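Local coordinates for R-imine reductase (Streptomyces kanamyceticus, PDB 3ZGY), which catalyses the R-selective reduction of an imine substrate, using NADPH as the reductant, at residues E119-A124 and A129-G134; P234-Q239 and G295-I300; E265-G270 and L275-K280; S76-V81 and D160-A165; M11-N14 and E18-P21. All coordinates share one frame; numbering follows the deposited sequence.

Interaction 1 (E119-A124 and A129-G134)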
# COMPACT_ATOMS: atom_id res chain seq x y z
N GLU D 119 -3.58 6.09 -28.93
CA GLU D 119 -4.35 6.77 -29.98
C GLU D 119 -3.76 8.13 -30.30
O GLU D 119 -3.56 8.47 -31.47
CB GLU D 119 -5.80 6.97 -29.58
CG GLU D 119 -6.73 7.48 -30.68
CD GLU D 119 -6.72 9.00 -30.85
OE1 GLU D 119 -6.68 9.74 -29.84
OE2 GLU D 119 -6.72 9.46 -32.03
N ARG D 120 -3.45 8.90 -29.26
CA ARG D 120 -2.89 10.22 -29.49
C ARG D 120 -1.53 10.16 -30.14
O ARG D 120 -1.24 10.94 -31.02
CB ARG D 120 -2.78 11.03 -28.20
CG ARG D 120 -4.09 11.58 -27.71
CD ARG D 120 -4.57 12.74 -28.52
NE ARG D 120 -5.46 12.34 -29.58
CZ ARG D 120 -6.06 13.20 -30.40
NH1 ARG D 120 -5.84 14.48 -30.26
NH2 ARG D 120 -6.86 12.77 -31.35
N ALA D 121 -0.71 9.20 -29.72
CA ALA D 121 0.54 8.95 -30.42
C ALA D 121 0.33 8.71 -31.91
O ALA D 121 0.97 9.37 -32.72
CB ALA D 121 1.27 7.79 -29.80
N ALA D 122 -0.59 7.81 -32.29
CA ALA D 122 -0.89 7.65 -33.72
C ALA D 122 -1.35 8.97 -34.39
O ALA D 122 -0.90 9.36 -35.47
CB ALA D 122 -1.90 6.57 -33.92
N TRP D 123 -2.20 9.70 -33.70
CA TRP D 123 -2.75 10.95 -34.21
C TRP D 123 -1.68 11.99 -34.39
O TRP D 123 -1.57 12.60 -35.43
CB TRP D 123 -3.80 11.45 -33.26
CG TRP D 123 -4.28 12.76 -33.52
CD1 TRP D 123 -5.27 13.07 -34.29
CD2 TRP D 123 -3.81 13.99 -32.94
NE1 TRP D 123 -5.46 14.41 -34.31
CE2 TRP D 123 -4.56 15.01 -33.50
CE3 TRP D 123 -2.84 14.30 -32.00
CZ2 TRP D 123 -4.42 16.32 -33.14
CZ3 TRP D 123 -2.66 15.62 -31.67
CH2 TRP D 123 -3.45 16.62 -32.24
N ALA D 124 -0.88 12.15 -33.37
CA ALA D 124 0.21 13.09 -33.43
C ALA D 124 1.18 12.73 -34.57
O ALA D 124 1.59 13.60 -35.35
CB ALA D 124 0.94 13.11 -32.13
N ALA D 129 4.02 15.42 -35.73
CA ALA D 129 4.58 15.88 -34.50
C ALA D 129 5.22 14.72 -33.78
O ALA D 129 4.85 13.58 -33.97
CB ALA D 129 3.50 16.48 -33.65
N ASP D 130 6.24 15.03 -33.00
CA ASP D 130 6.72 14.14 -32.00
C ASP D 130 5.76 14.21 -30.79
O ASP D 130 5.18 15.25 -30.50
CB ASP D 130 8.08 14.60 -31.61
CG ASP D 130 9.10 14.28 -32.64
OD1 ASP D 130 9.50 13.07 -32.74
OD2 ASP D 130 9.54 15.24 -33.31
N TYR D 131 5.65 13.12 -30.07
CA TYR D 131 4.65 13.01 -29.03
C TYR D 131 5.22 12.25 -27.86
O TYR D 131 5.69 11.13 -28.02
CB TYR D 131 3.40 12.27 -29.55
CG TYR D 131 2.30 12.15 -28.54
CD1 TYR D 131 1.53 13.27 -28.18
CD2 TYR D 131 2.00 10.93 -27.94
CE1 TYR D 131 0.49 13.17 -27.29
CE2 TYR D 131 0.97 10.85 -27.03
CZ TYR D 131 0.24 11.97 -26.68
OH TYR D 131 -0.77 11.91 -25.74
N LEU D 132 5.15 12.87 -26.69
CA LEU D 132 5.33 12.16 -25.43
C LEU D 132 4.06 12.15 -24.63
O LEU D 132 3.33 13.14 -24.55
CB LEU D 132 6.34 12.84 -24.55
CG LEU D 132 7.76 12.83 -25.03
CD1 LEU D 132 8.56 13.65 -24.04
CD2 LEU D 132 8.30 11.43 -25.12
N ASP D 133 3.78 11.00 -24.04
CA ASP D 133 2.62 10.89 -23.22
C ASP D 133 3.11 10.73 -21.85
O ASP D 133 4.01 9.92 -21.57
CB ASP D 133 1.76 9.73 -23.62
CG ASP D 133 0.39 9.84 -23.02
OD1 ASP D 133 0.26 9.45 -21.80
OD2 ASP D 133 -0.54 10.27 -23.76
N GLY D 134 2.55 11.53 -20.96
CA GLY D 134 2.92 11.41 -19.53
C GLY D 134 1.82 11.41 -18.51
O GLY D 134 0.61 11.46 -18.83
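Tyr131 OH, lying against CB of Arg120 across the contact, is gripped by two polar groups: it donates to Asp133 OD2 at 2.6 Å and hydrogen-bonds Asn108 ND2. The setting is a beta-alpha-beta unit of the Rossmann-type domain, in which helix 114-126 packs on strand 130-136; the two short segments run nearly antiparallel, their axes 7.9 Å apart at 167°. Tyr131 spans this gap. Its CG lies anti to the backbone N (chi1 -179°), and the ring is thereby carried back along the helix from Ala124 to Arg120. Ala124 CB meets Tyr131 CB at 3.7 Å, Ala121 CA approaches Tyr131 CD2 obliquely at 3.5 Å, and the carbonyl carbon of Arg120 lies over one face of the ring. Arg120 illustrates how one residue can serve both an apolar and a polar environment. Its CB faces the tyrosine, but bends at chi2 and chi3 turn the guanidinium away, its plane 89° from that of the ring. There Arg120 NE forms a salt bridge to Glu119 OE1 at 2.9 Å, NH1 sits over the Trp123 ring, and NH2 reaches Asp94 in a second salt bridge, so two carboxylates, Glu119 and Asp94, probably share the charge of this buried guanidinium. The return from helix to strand is tied by a backbone bond, Ala129 N to Ala124 O, of 3.1 Å.

Interaction 2 (P234-Q239 and G295-I300)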
# COMPACT_ATOMS: atom_id res chain seq x y z
N PRO D 234 11.25 -6.39 -3.84
CA PRO D 234 12.28 -6.77 -4.81
C PRO D 234 12.50 -8.23 -4.97
O PRO D 234 12.56 -8.76 -6.10
CB PRO D 234 13.52 -6.07 -4.27
CG PRO D 234 12.97 -4.79 -3.64
CD PRO D 234 11.69 -5.25 -3.00
N GLY D 235 12.48 -8.95 -3.87
CA GLY D 235 12.57 -10.40 -3.94
C GLY D 235 11.37 -11.05 -4.58
O GLY D 235 11.50 -12.07 -5.30
N TYR D 236 10.20 -10.51 -4.30
CA TYR D 236 8.99 -11.06 -4.92
C TYR D 236 9.04 -10.77 -6.42
O TYR D 236 8.58 -11.57 -7.25
CB TYR D 236 7.72 -10.54 -4.23
CG TYR D 236 7.38 -11.19 -2.88
CD1 TYR D 236 8.04 -12.33 -2.43
CD2 TYR D 236 6.34 -10.71 -2.09
CE1 TYR D 236 7.71 -12.94 -1.24
CE2 TYR D 236 6.00 -11.33 -0.88
CZ TYR D 236 6.70 -12.45 -0.47
OH TYR D 236 6.41 -13.08 0.72
N ALA D 237 9.58 -9.60 -6.77
CA ALA D 237 9.70 -9.26 -8.17
C ALA D 237 10.61 -10.28 -8.88
O ALA D 237 10.24 -10.79 -9.93
CB ALA D 237 10.19 -7.85 -8.36
N ARG D 238 11.78 -10.62 -8.29
CA ARG D 238 12.64 -11.65 -8.88
C ARG D 238 11.87 -12.94 -9.07
O ARG D 238 11.96 -13.58 -10.12
CB ARG D 238 13.91 -11.88 -8.08
CG ARG D 238 14.86 -10.68 -8.09
CD ARG D 238 16.24 -11.01 -7.54
NE ARG D 238 16.20 -11.24 -6.09
CZ ARG D 238 16.27 -10.28 -5.15
NH1 ARG D 238 16.38 -8.98 -5.45
NH2 ARG D 238 16.20 -10.64 -3.87
N GLN D 239 11.04 -13.32 -8.13
CA GLN D 239 10.26 -14.56 -8.33
C GLN D 239 9.31 -14.49 -9.48
O GLN D 239 9.17 -15.44 -10.21
CB GLN D 239 9.49 -14.96 -7.08
CG GLN D 239 10.41 -15.30 -5.92
CD GLN D 239 9.65 -15.73 -4.69
OE1 GLN D 239 8.56 -16.33 -4.77
NE2 GLN D 239 10.20 -15.43 -3.55
N GLY D 295 4.97 -19.90 -2.78
CA GLY D 295 4.98 -18.57 -2.16
C GLY D 295 3.86 -17.65 -2.66
O GLY D 295 3.24 -17.90 -3.70
N TYR D 296 3.61 -16.56 -1.92
CA TYR D 296 2.48 -15.65 -2.20
C TYR D 296 2.54 -15.13 -3.64
O TYR D 296 1.52 -15.02 -4.29
CB TYR D 296 2.43 -14.48 -1.17
CG TYR D 296 1.08 -13.78 -1.14
CD1 TYR D 296 0.81 -12.71 -1.98
CD2 TYR D 296 0.08 -14.18 -0.28
CE1 TYR D 296 -0.43 -12.06 -1.95
CE2 TYR D 296 -1.17 -13.54 -0.26
CZ TYR D 296 -1.42 -12.48 -1.10
OH TYR D 296 -2.64 -11.85 -1.10
N PRO D 297 3.75 -14.89 -4.17
CA PRO D 297 3.81 -14.33 -5.53
C PRO D 297 3.21 -15.18 -6.62
O PRO D 297 2.97 -14.69 -7.70
CB PRO D 297 5.31 -14.15 -5.76
CG PRO D 297 5.86 -13.93 -4.39
CD PRO D 297 5.07 -14.85 -3.51
N ALA D 298 2.95 -16.44 -6.36
CA ALA D 298 2.24 -17.26 -7.33
C ALA D 298 0.85 -16.75 -7.59
O ALA D 298 0.20 -17.17 -8.54
CB ALA D 298 2.15 -18.68 -6.84
N LEU D 299 0.37 -15.85 -6.75
CA LEU D 299 -0.92 -15.26 -6.98
C LEU D 299 -0.93 -14.30 -8.19
O LEU D 299 -2.00 -13.86 -8.60
CB LEU D 299 -1.40 -14.52 -5.74
CG LEU D 299 -2.56 -15.17 -5.01
CD1 LEU D 299 -2.08 -16.41 -4.28
CD2 LEU D 299 -3.14 -14.20 -4.02
N ILE D 300 0.24 -13.96 -8.73
CA ILE D 300 0.28 -13.15 -9.95
C ILE D 300 -0.56 -13.80 -11.06
O ILE D 300 -1.16 -13.08 -11.87
CB ILE D 300 1.74 -12.89 -10.42
CG1 ILE D 300 1.79 -11.89 -11.58
CG2 ILE D 300 2.43 -14.17 -10.87
CD1 ILE D 300 1.61 -10.46 -11.15
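Tyr236, on helix 233-241, faces Pro297, in the single turn of 3-10 helix at 296-299, with their CA atoms 6.2 Å apart, and no hydrogen bond joins the two segments. What holds them instead is a CH-pi contact. Pro297 CG sits 3.6 Å from the centroid of the Tyr236 ring and 24° off its normal, displaced toward the CD1 side of the face. With CG anti to the carbonyl carbon (chi1 -77°) the tyrosine ring reaches out toward the proline, and chi2 near -11° turns a face to it; the two side chains meet at about a right angle. One turn further on, Gln239 stretches out beyond CG in an extended chain and brings OE1 to 3.6 Å from Pro297 CG, so the same proline corner is met by a ring face and by an amide oxygen. Were Tyr236 replaced by an alanine, Pro297 CG would probably lose its aromatic platform and a gap would open beside the 3-10 turn. The neighbourhood is shared with the second subunit: its Leu198 packs on Tyr236, and Asn199 of that subunit is hydrogen-bonded through OD1 to Tyr296 OH. Aromatic-proline packing here joins two pieces of one domain, the helix 233-241 and the turn that precedes helix 300-304, where the helical C-terminal domain meets the second subunit.

Interaction 3 (E265-G270 and L275-K280); sequences ESEFLG and LPRFIK
Glu267, near the end of helix 252-269, reaches across to Arg277 on helix 274-291, and its course explains the contact. CB leaves the helix without facing the partner; Glu267 CG, anti to the carbonyl carbon (chi1 -84°), already lies 3.4 Å from Arg277 NH2, and the chain stays extended beyond it, so the carboxylate is delivered to the edge of the guanidinium. CD follows alongside, and Glu267 OE2 makes the bond: Arg277 NH2 donates to it at 2.6 Å, nearly in the guanidinium plane, and OE2 receives it on its anti lone pair, the one away from OE1. Arg277 NE adds a weak second hydrogen bond to Glu267 OE2 at 3.2 Å. This is therefore a salt bridge to a single oxygen rather than the paired two-oxygen arrangement, in keeping with carboxylate and guanidinium planes that stand 40° apart. Arg277 reaches the meeting point through a chain extended from CG to NE, crossing the glutamate at about a right angle. Deeper in, Ser266 OG comes to 3.9 Å from Pro276 CG, while its polar need is met in its own helix by the carbonyl of Leu262. The two helices form a helical hairpin of the C-terminal domain, and the first ends in a Schellman motif at Gly270, whose positive phi turns the chain. Since both charged side chains are exposed, water is likely to screen their attraction, and the pair probably fixes the mutual position of the helices only modestly, beside the looser contact of Ser266 with Pro276.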
# COMPACT_ATOMS: atom_id res chain seq x y z
N GLU D 265 -12.94 -12.43 12.65
CA GLU D 265 -12.75 -11.26 13.45
C GLU D 265 -13.63 -10.09 12.98
O GLU D 265 -14.35 -9.47 13.76
CB GLU D 265 -11.29 -10.90 13.44
CG GLU D 265 -10.95 -9.76 14.38
CD GLU D 265 -10.83 -10.20 15.82
OE1 GLU D 265 -9.74 -10.71 16.18
OE2 GLU D 265 -11.84 -10.03 16.56
N SER D 266 -13.60 -9.81 11.70
CA SER D 266 -14.30 -8.65 11.17
C SER D 266 -15.80 -8.79 11.26
O SER D 266 -16.50 -7.86 11.70
CB SER D 266 -13.85 -8.42 9.74
OG SER D 266 -12.45 -8.21 9.71
N GLU D 267 -16.30 -9.95 10.86
CA GLU D 267 -17.73 -10.25 10.95
C GLU D 267 -18.19 -10.12 12.38
O GLU D 267 -19.10 -9.35 12.68
CB GLU D 267 -18.03 -11.65 10.41
CG GLU D 267 -18.20 -11.70 8.89
CD GLU D 267 -18.20 -13.12 8.31
OE1 GLU D 267 -18.08 -14.12 9.09
OE2 GLU D 267 -18.31 -13.24 7.05
N PHE D 268 -17.49 -10.81 13.27
CA PHE D 268 -17.84 -10.77 14.69
C PHE D 268 -17.83 -9.41 15.33
O PHE D 268 -18.63 -9.19 16.21
CB PHE D 268 -16.91 -11.67 15.46
CG PHE D 268 -17.35 -11.90 16.88
CD1 PHE D 268 -18.44 -12.70 17.15
CD2 PHE D 268 -16.67 -11.31 17.93
CE1 PHE D 268 -18.84 -12.91 18.45
CE2 PHE D 268 -17.06 -11.52 19.23
CZ PHE D 268 -18.16 -12.32 19.49
N LEU D 269 -16.93 -8.51 14.98
CA LEU D 269 -16.92 -7.20 15.61
C LEU D 269 -17.88 -6.25 14.92
O LEU D 269 -18.04 -5.09 15.32
CB LEU D 269 -15.52 -6.62 15.59
CG LEU D 269 -14.41 -7.45 16.25
CD1 LEU D 269 -13.08 -6.81 16.01
CD2 LEU D 269 -14.68 -7.56 17.74
N GLY D 270 -18.51 -6.73 13.85
CA GLY D 270 -19.49 -5.94 13.14
C GLY D 270 -18.90 -4.89 12.24
O GLY D 270 -19.55 -3.89 11.95
N LEU D 275 -13.28 -6.68 2.27
CA LEU D 275 -11.88 -6.73 1.94
C LEU D 275 -11.21 -8.05 2.37
O LEU D 275 -10.57 -8.71 1.54
CB LEU D 275 -11.14 -5.50 2.44
CG LEU D 275 -9.63 -5.54 2.31
CD1 LEU D 275 -9.20 -5.77 0.87
CD2 LEU D 275 -9.10 -4.23 2.84
N PRO D 276 -11.34 -8.46 3.64
CA PRO D 276 -10.75 -9.76 4.04
C PRO D 276 -11.30 -10.96 3.27
O PRO D 276 -10.55 -11.90 2.99
CB PRO D 276 -11.13 -9.89 5.50
CG PRO D 276 -11.29 -8.49 5.96
CD PRO D 276 -11.84 -7.71 4.81
N ARG D 277 -12.57 -10.92 2.88
CA ARG D 277 -13.14 -11.98 2.03
C ARG D 277 -12.50 -11.99 0.64
O ARG D 277 -12.09 -13.05 0.14
CB ARG D 277 -14.63 -11.82 1.88
CG ARG D 277 -15.38 -12.35 3.08
CD ARG D 277 -16.87 -12.43 2.87
NE ARG D 277 -17.62 -12.26 4.10
CZ ARG D 277 -18.39 -11.21 4.41
NH1 ARG D 277 -18.53 -10.18 3.58
NH2 ARG D 277 -19.02 -11.19 5.58
N PHE D 278 -12.43 -10.81 0.03
CA PHE D 278 -11.71 -10.68 -1.24
C PHE D 278 -10.29 -11.27 -1.19
O PHE D 278 -9.90 -12.07 -2.03
CB PHE D 278 -11.62 -9.24 -1.62
CG PHE D 278 -10.90 -9.04 -2.88
CD1 PHE D 278 -11.53 -9.24 -4.07
CD2 PHE D 278 -9.57 -8.68 -2.87
CE1 PHE D 278 -10.86 -9.04 -5.27
CE2 PHE D 278 -8.90 -8.51 -4.04
CZ PHE D 278 -9.54 -8.69 -5.25
N ILE D 279 -9.53 -10.88 -0.18
CA ILE D 279 -8.22 -11.43 0.01
C ILE D 279 -8.24 -12.97 0.03
O ILE D 279 -7.44 -13.60 -0.62
CB ILE D 279 -7.62 -10.86 1.30
CG1 ILE D 279 -7.35 -9.39 1.13
CG2 ILE D 279 -6.32 -11.54 1.71
CD1 ILE D 279 -6.87 -8.73 2.38
N LYS D 280 -9.16 -13.57 0.78
CA LYS D 280 -9.25 -15.04 0.94
C LYS D 280 -9.73 -15.66 -0.37
O LYS D 280 -9.18 -16.68 -0.80
CB LYS D 280 -10.24 -15.38 2.06
CG LYS D 280 -10.46 -16.85 2.34
CD LYS D 280 -9.21 -17.49 2.96
CE LYS D 280 -9.40 -18.95 3.36
NZ LYS D 280 -10.38 -19.73 2.54

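Interaction 4 (S76-V81 and D160-A165); sequences SPLVVV and DPHASA
Leu78 and His162 meet through a CH-pi contact. Leu78 CD1 stands 3.9 Å from the centroid of the His162 ring and only 10° off its normal, so the methyl lies over the middle of the face. The leucine CG is anti to the backbone N (chi1 179°), which sends the branched end out from the strand, and the two side chains slide past each other in opposite directions. The rest of the leucine follows the same face: Leu78 CB comes to 4.0 Å from His162 NE2, on the far part of the ring. Purely aliphatic packing adds a second point of support, with Leu78 CD2 at 4.0 Å from Ala165 CB, so that one leucine bears on both the residue before the helix and its first turn. Polar bonding is absent across the segments; within 160-165, Ala163 N bonds Asp160 O at 3.1 Å, while His162 occupies the N-cap position of helix 163-167. A serine in place of His162 would probably strip Leu78 CD1 of its flat partner and leave a gap between strand and helix. In the Rossmann-type domain, strand 78-81 lies between strands 22-25 and 105-108: Leu78 also packs on Val22 and Val107, His162 touches Thr105, and Ala165 rests against His43, so the start of helix 163-167 packs on the sheet where Leu78 emerges.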
# COMPACT_ATOMS: atom_id res chain seq x y z
N SER D 76 5.57 28.06 -29.72
CA SER D 76 6.74 27.36 -29.19
C SER D 76 6.97 26.01 -29.85
O SER D 76 6.04 25.35 -30.30
CB SER D 76 6.55 27.10 -27.69
OG SER D 76 5.72 28.07 -27.08
N PRO D 77 8.21 25.58 -29.90
CA PRO D 77 8.47 24.26 -30.48
C PRO D 77 8.09 23.11 -29.53
O PRO D 77 7.92 21.97 -29.98
CB PRO D 77 9.98 24.29 -30.74
CG PRO D 77 10.52 25.12 -29.65
CD PRO D 77 9.43 26.15 -29.34
N LEU D 78 7.96 23.41 -28.24
CA LEU D 78 7.54 22.42 -27.22
C LEU D 78 6.18 22.79 -26.67
O LEU D 78 6.06 23.88 -26.12
CB LEU D 78 8.51 22.45 -26.08
CG LEU D 78 8.23 21.52 -24.93
CD1 LEU D 78 8.26 20.09 -25.40
CD2 LEU D 78 9.26 21.70 -23.83
N VAL D 79 5.17 21.92 -26.81
CA VAL D 79 3.81 22.22 -26.42
C VAL D 79 3.34 21.25 -25.35
O VAL D 79 3.25 20.07 -25.60
CB VAL D 79 2.85 22.10 -27.59
CG1 VAL D 79 1.41 22.42 -27.18
CG2 VAL D 79 3.27 23.07 -28.65
N VAL D 80 3.02 21.76 -24.15
CA VAL D 80 2.62 20.89 -23.05
C VAL D 80 1.13 21.02 -22.80
O VAL D 80 0.62 22.11 -22.67
CB VAL D 80 3.40 21.23 -21.81
CG1 VAL D 80 2.91 20.40 -20.62
CG2 VAL D 80 4.86 20.96 -22.00
N VAL D 81 0.46 19.91 -22.66
CA VAL D 81 -0.97 19.92 -22.47
C VAL D 81 -1.33 19.27 -21.17
O VAL D 81 -0.92 18.11 -20.90
CB VAL D 81 -1.65 19.11 -23.59
CG1 VAL D 81 -3.15 19.07 -23.39
CG2 VAL D 81 -1.33 19.75 -24.94
N ASP D 160 14.74 13.44 -25.70
CA ASP D 160 16.10 13.96 -25.60
C ASP D 160 16.22 15.47 -25.97
O ASP D 160 16.77 16.25 -25.20
CB ASP D 160 17.06 13.09 -26.41
CG ASP D 160 17.23 11.68 -25.81
OD1 ASP D 160 16.92 11.47 -24.64
OD2 ASP D 160 17.73 10.76 -26.50
N PRO D 161 15.73 15.90 -27.13
CA PRO D 161 15.88 17.28 -27.46
C PRO D 161 15.28 18.26 -26.43
O PRO D 161 15.64 19.41 -26.47
CB PRO D 161 15.10 17.44 -28.76
CG PRO D 161 15.12 16.09 -29.37
CD PRO D 161 15.03 15.16 -28.20
N HIS D 162 14.37 17.81 -25.54
CA HIS D 162 13.75 18.65 -24.55
C HIS D 162 13.93 18.18 -23.15
O HIS D 162 13.23 18.64 -22.23
CB HIS D 162 12.29 18.76 -24.81
CG HIS D 162 12.00 19.40 -26.12
ND1 HIS D 162 11.52 18.69 -27.20
CD2 HIS D 162 12.08 20.69 -26.51
CE1 HIS D 162 11.33 19.52 -28.21
NE2 HIS D 162 11.63 20.74 -27.81
N ALA D 163 14.92 17.32 -22.97
CA ALA D 163 15.18 16.79 -21.66
C ALA D 163 15.40 17.93 -20.63
O ALA D 163 14.86 17.90 -19.55
CB ALA D 163 16.38 15.90 -21.73
N SER D 164 16.22 18.91 -20.96
CA SER D 164 16.51 19.97 -20.00
C SER D 164 15.26 20.71 -19.66
O SER D 164 14.94 20.87 -18.49
CB SER D 164 17.53 20.97 -20.54
OG SER D 164 18.78 20.33 -20.65
N ALA D 165 14.56 21.18 -20.67
CA ALA D 165 13.32 21.92 -20.44
C ALA D 165 12.36 21.15 -19.49
O ALA D 165 11.89 21.70 -18.48
CB ALA D 165 12.63 22.20 -21.74

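Interaction 5 (M11-N14 and E18-P21); sequences MMRN and EHTP
Arg13 and His19 lie face over face, their guanidinium and imidazole planes inclined by 32° and their side chains crossing at about a right angle. The overlap is displaced: Arg13 CZ is 3.6 Å above the plane of the His19 ring but off toward its rim, and NE2 in turn sits over one face of the guanidinium. Arg13 NH2 comes to 3.4 Å from His19 NE2, yet the angle is too poor for a hydrogen bond, so the flat groups are matched by contact of their faces. Arg13 arrives there through a chain extended from CG to NE, with CG anti to the backbone N (chi1 -168°). His19 is the layer between two neighbours, since Glu18 CB approaches its opposite face. A cationic guanidinium at this distance would probably disfavour protonation of the histidine. A looser approach, Thr20 OG1 to Asn14 O at 4.2 Å, lies beside the pair, and both Arg13 and Asn14 also touch a crystal neighbour, which may influence their pose. The arrangement belongs to the irregular N-terminal arm on the surface of the molecule, which folds back on itself just before entering strand 22-25, the first strand of the Rossmann-type domain.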
# COMPACT_ATOMS: atom_id res chain seq x y z
N MET D 11 25.58 23.43 -18.57
CA MET D 11 24.70 23.03 -19.67
C MET D 11 25.11 24.05 -20.77
O MET D 11 25.74 25.06 -20.47
CB MET D 11 23.21 23.10 -19.25
N MET D 12 24.84 23.77 -22.04
CA MET D 12 25.29 24.72 -23.09
C MET D 12 24.25 25.88 -23.29
O MET D 12 23.30 26.00 -22.51
CB MET D 12 25.69 23.97 -24.39
CG MET D 12 27.01 23.20 -24.29
SD MET D 12 28.57 24.05 -23.81
CE MET D 12 28.92 25.03 -25.28
N ARG D 13 24.48 26.75 -24.29
CA ARG D 13 23.63 27.92 -24.55
C ARG D 13 22.30 27.54 -25.28
O ARG D 13 21.23 28.15 -25.06
CB ARG D 13 24.42 28.97 -25.37
CG ARG D 13 23.74 30.33 -25.46
CD ARG D 13 24.40 31.26 -26.46
NE ARG D 13 23.57 32.44 -26.75
CZ ARG D 13 22.48 32.46 -27.53
NH1 ARG D 13 22.05 31.35 -28.12
NH2 ARG D 13 21.82 33.59 -27.73
N ASN D 14 22.39 26.52 -26.14
CA ASN D 14 21.21 25.86 -26.72
C ASN D 14 20.37 25.11 -25.67
O ASN D 14 19.20 24.87 -25.88
CB ASN D 14 21.62 24.91 -27.90
CG ASN D 14 22.80 23.94 -27.57
OD1 ASN D 14 23.30 23.84 -26.45
ND2 ASN D 14 23.24 23.22 -28.60
N GLU D 18 16.47 30.14 -20.88
CA GLU D 18 16.27 31.45 -21.52
C GLU D 18 16.10 31.29 -23.05
O GLU D 18 15.48 32.09 -23.72
CB GLU D 18 17.40 32.44 -21.13
N HIS D 19 16.61 30.22 -23.63
CA HIS D 19 16.52 30.11 -25.06
C HIS D 19 15.51 29.06 -25.53
O HIS D 19 15.41 28.91 -26.73
CB HIS D 19 17.93 29.96 -25.67
CG HIS D 19 18.84 31.09 -25.28
ND1 HIS D 19 19.71 31.01 -24.20
CD2 HIS D 19 18.95 32.35 -25.75
CE1 HIS D 19 20.34 32.16 -24.06
NE2 HIS D 19 19.89 32.99 -24.99
N THR D 20 14.74 28.37 -24.66
CA THR D 20 13.72 27.44 -25.16
C THR D 20 12.29 27.80 -24.82
O THR D 20 11.83 27.55 -23.71
CB THR D 20 13.94 26.05 -24.59
OG1 THR D 20 15.33 25.78 -24.59
CG2 THR D 20 13.16 25.02 -25.44
N PRO D 21 11.57 28.35 -25.76
CA PRO D 21 10.17 28.64 -25.53
C PRO D 21 9.29 27.40 -25.38
O PRO D 21 9.56 26.40 -26.05
CB PRO D 21 9.74 29.43 -26.76
CG PRO D 21 10.85 29.37 -27.74
CD PRO D 21 11.96 28.53 -27.16

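Overall arrangement
The contacts fall into two groups by domain. Interactions 1 and 4 both reach the Rossmann sheet, with centres about 13 Å apart, and interaction 5 adjoins interaction 4, where Pro77 CD lies 3.3 Å from Pro21 O. Interactions 2 and 3 belong to the helical C-terminal domain, touch the second subunit, and lie well apart from the first group: the centres of interactions 1 and 3 are about 45 Å apart. Chemistry follows burial. Interaction 1, in the core, combines ring packing with satisfied polar atoms; interactions 2 and 4, partly buried, use CH-pi contacts without cross-segment hydrogen bonds; interaction 3 places its salt bridge at an exposed rim, and interaction 5 pairs exposed flat groups.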